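Local coordinates for protein dihydrodipicolinate synthase (Bacteroides thetaiotaomicron, PDB 4XKY) that probably acts as a Schiff-base-forming aldolase of the DapA family, such as dihydrodipicolinate synthase or N-acetylneuraminate lyase, at residues T247-G252 and S256-G261. Numbering follows the deposited sequence.
Sequences TIYTVG and SSYLKG
A T-shaped aromatic pair, Tyr-249 with Tyr-258, joins the loop after helix 231-247 to the first turn of helix 257-268, closing a tight connection in the C-terminal helical part of the chain. The edge of Tyr-258 is directed at the face of Tyr-249, with CD1 of Tyr-258 centred 3.5 Å above that ring plane and the two planes 84° apart. Both side chains point the same way: CG of Tyr-258 stands anti to its backbone N (chi1 158°), which carries the ring alongside Tyr-249. At their polar ends, Tyr-249 OH bonds Glu-193 and Tyr-258 OH bonds Thr-48. An alanine in place of Tyr-249 would probably strip the Tyr-258 edge of its aromatic backing, leave Glu-193 without this hydroxyl and hold the second ring less firmly on that side.

At the backbone end of the rings the link is polar. Ser-257 OG lies 3.0 Å from Tyr-249 O and also has His-254 O as a hydrogen-bond partner. A water donates to Ile-248 O (2.6 Å) and Ser-257 O and accepts from Val-251 N, tying loop to helix. Tight backbone packing brings Gly-261 CA to 3.5 Å from Ile-248 O in a CA-H...O contact, where a side chain would collide.

Thr-48 is a predicted pyruvate-binding residue, so Tyr-258, with Tyr-249 packed against it, is probably second-shell to the predicted Schiff-base site of a DapA-family TIM barrel.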
ATOM      1  N   THR A 247       3.434 -20.273 -18.396  1.00 35.33           N
ATOM      2  CA  THR A 247       2.543 -20.574 -19.532  1.00 35.03           C
ATOM      3  C   THR A 247       1.138 -21.037 -19.159  1.00 33.83           C
ATOM      4  O   THR A 247       0.230 -20.860 -19.956  1.00 34.58           O
ATOM      5  CB  THR A 247       3.128 -21.610 -20.523  1.00 35.94           C
ATOM      6  OG1 THR A 247       3.325 -22.894 -19.883  1.00 35.65           O
ATOM      7  CG2 THR A 247       4.431 -21.090 -21.134  1.00 36.55           C
ATOM      8  N   ILE A 248       0.938 -21.638 -17.988  1.00 31.60           N
ATOM      9  CA  ILE A 248      -0.419 -22.027 -17.588  1.00 29.53           C
ATOM     10  C   ILE A 248      -1.088 -20.958 -16.751  1.00 29.45           C
ATOM     11  O   ILE A 248      -2.314 -20.867 -16.740  1.00 29.52           O
ATOM     12  CB  ILE A 248      -0.463 -23.365 -16.800  1.00 29.25           C
ATOM     13  CG1 ILE A 248       0.207 -24.499 -17.555  1.00 29.23           C
ATOM     14  CG2 ILE A 248      -1.904 -23.789 -16.467  1.00 29.21           C
ATOM     15  CD1 ILE A 248      -0.463 -24.869 -18.862  1.00 30.95           C
ATOM     16  N   TYR A 249      -0.318 -20.180 -15.994  1.00 30.04           N
ATOM     17  CA  TYR A 249      -0.928 -19.289 -15.037  1.00 30.08           C
ATOM     18  C   TYR A 249      -1.024 -17.862 -15.561  1.00 31.59           C
ATOM     19  O   TYR A 249      -1.502 -16.999 -14.840  1.00 33.46           O
ATOM     20  CB  TYR A 249      -0.157 -19.288 -13.728  1.00 30.10           C
ATOM     21  CG  TYR A 249      -0.003 -20.645 -13.065  1.00 30.28           C
ATOM     22  CD1 TYR A 249      -0.929 -21.690 -13.284  1.00 29.67           C
ATOM     23  CD2 TYR A 249       1.054 -20.882 -12.202  1.00 29.54           C
ATOM     24  CE1 TYR A 249      -0.771 -22.924 -12.661  1.00 30.40           C
ATOM     25  CE2 TYR A 249       1.215 -22.107 -11.576  1.00 29.87           C
ATOM     26  CZ  TYR A 249       0.310 -23.124 -11.808  1.00 29.99           C
ATOM     27  OH  TYR A 249       0.478 -24.325 -11.173  1.00 32.31           O
ATOM     28  N   THR A 250      -0.605 -17.600 -16.802  1.00 32.29           N
ATOM     29  CA  THR A 250      -0.505 -16.192 -17.284  1.00 32.47           C
ATOM     30  C   THR A 250      -1.464 -15.841 -18.426  1.00 34.07           C
ATOM     31  O   THR A 250      -1.304 -14.816 -19.058  1.00 34.83           O
ATOM     32  CB  THR A 250       0.920 -15.885 -17.772  1.00 33.08           C
ATOM     33  OG1 THR A 250       1.294 -16.871 -18.751  1.00 33.29           O
ATOM     34  CG2 THR A 250       1.916 -15.917 -16.599  1.00 32.53           C
ATOM     35  N   VAL A 251      -2.465 -16.668 -18.691  1.00 35.47           N
ATOM     36  CA  VAL A 251      -3.357 -16.421 -19.820  1.00 38.14           C
ATOM     37  C   VAL A 251      -4.424 -15.364 -19.564  1.00 40.96           C
ATOM     38  O   VAL A 251      -4.793 -14.622 -20.466  1.00 43.49           O
ATOM     39  CB  VAL A 251      -4.027 -17.705 -20.289  1.00 37.79           C
ATOM     40  CG1 VAL A 251      -5.129 -17.392 -21.289  1.00 37.74           C
ATOM     41  CG2 VAL A 251      -2.963 -18.594 -20.918  1.00 39.45           C
ATOM     42  N   GLY A 252      -4.955 -15.311 -18.366  1.00 42.21           N
ATOM     43  CA  GLY A 252      -5.920 -14.266 -18.076  1.00 50.53           C
ATOM     44  C   GLY A 252      -5.396 -12.854 -18.336  1.00 55.27           C
ATOM     45  O   GLY A 252      -4.191 -12.591 -18.268  1.00 55.84           O
ATOM     46  N   SER A 256      -6.731 -13.195 -11.413  1.00 49.16           N
ATOM     47  CA  SER A 256      -7.416 -14.475 -11.424  1.00 42.78           C
ATOM     48  C   SER A 256      -6.842 -15.526 -12.407  1.00 39.59           C
ATOM     49  O   SER A 256      -7.328 -16.670 -12.450  1.00 35.25           O
ATOM     50  CB  SER A 256      -8.856 -14.225 -11.817  1.00 44.37           C
ATOM     51  OG  SER A 256      -8.897 -13.571 -13.091  1.00 43.86           O
ATOM     52  N   SER A 257      -5.843 -15.140 -13.210  1.00 34.30           N
ATOM     53  CA  SER A 257      -5.324 -16.026 -14.245  1.00 33.94           C
ATOM     54  C   SER A 257      -4.756 -17.348 -13.723  1.00 31.12           C
ATOM     55  O   SER A 257      -4.821 -18.371 -14.426  1.00 29.27           O
ATOM     56  CB  SER A 257      -4.275 -15.313 -15.109  1.00 36.26           C
ATOM     57  OG  SER A 257      -3.322 -14.685 -14.289  1.00 42.11           O
ATOM     58  N   TYR A 258      -4.193 -17.343 -12.521  1.00 29.27           N
ATOM     59  CA  TYR A 258      -3.680 -18.581 -11.937  1.00 30.64           C
ATOM     60  C   TYR A 258      -4.804 -19.601 -11.777  1.00 28.77           C
ATOM     61  O   TYR A 258      -4.728 -20.691 -12.273  1.00 28.52           O
ATOM     62  CB  TYR A 258      -2.975 -18.311 -10.611  1.00 30.75           C
ATOM     63  CG  TYR A 258      -2.863 -19.494  -9.684  1.00 30.60           C
ATOM     64  CD1 TYR A 258      -2.010 -20.551  -9.950  1.00 34.00           C
ATOM     65  CD2 TYR A 258      -3.581 -19.524  -8.498  1.00 33.37           C
ATOM     66  CE1 TYR A 258      -1.895 -21.623  -9.067  1.00 33.89           C
ATOM     67  CE2 TYR A 258      -3.478 -20.578  -7.610  1.00 32.91           C
ATOM     68  CZ  TYR A 258      -2.646 -21.636  -7.902  1.00 35.45           C
ATOM     69  OH  TYR A 258      -2.555 -22.678  -6.997  1.00 37.60           O
ATOM     70  N   LEU A 259      -5.868 -19.193 -11.122  1.00 29.40           N
ATOM     71  CA  LEU A 259      -6.988 -20.074 -10.825  1.00 27.55           C
ATOM     72  C   LEU A 259      -7.712 -20.547 -12.100  1.00 27.06           C
ATOM     73  O   LEU A 259      -8.005 -21.726 -12.262  1.00 25.14           O
ATOM     74  CB  LEU A 259      -7.951 -19.336  -9.914  1.00 28.71           C
ATOM     75  CG  LEU A 259      -9.273 -20.055  -9.690  1.00 31.09           C
ATOM     76  CD1 LEU A 259      -9.059 -21.313  -8.868  1.00 30.68           C
ATOM     77  CD2 LEU A 259     -10.275 -19.123  -9.048  1.00 31.85           C
ATOM     78  N   LYS A 260      -7.999 -19.613 -12.992  1.00 25.83           N
ATOM     79  CA  LYS A 260      -8.659 -19.926 -14.234  1.00 26.52           C
ATOM     80  C   LYS A 260      -7.853 -20.894 -15.082  1.00 26.24           C
ATOM     81  O   LYS A 260      -8.408 -21.770 -15.708  1.00 25.66           O
ATOM     82  CB  LYS A 260      -8.955 -18.649 -15.007  1.00 27.65           C
ATOM     83  CG  LYS A 260     -10.083 -17.876 -14.380  1.00 30.30           C
ATOM     84  CD  LYS A 260      -9.999 -16.381 -14.598  1.00 33.73           C
ATOM     85  CE  LYS A 260     -10.837 -15.880 -15.722  1.00 38.70           C
ATOM     86  NZ  LYS A 260     -11.378 -14.556 -15.310  1.00 42.53           N
ATOM     87  N   GLY A 261      -6.545 -20.682 -15.130  1.00 26.44           N
ATOM     88  CA  GLY A 261      -5.662 -21.528 -15.891  1.00 26.25           C
ATOM     89  C   GLY A 261      -5.562 -22.916 -15.320  1.00 26.42           C
ATOM     90  O   GLY A 261      -5.689 -23.907 -16.056  1.00 27.02           O
TER
HETATM   91  O   HOH W   1      -3.729 -18.699 -17.009  1.00 24.42           O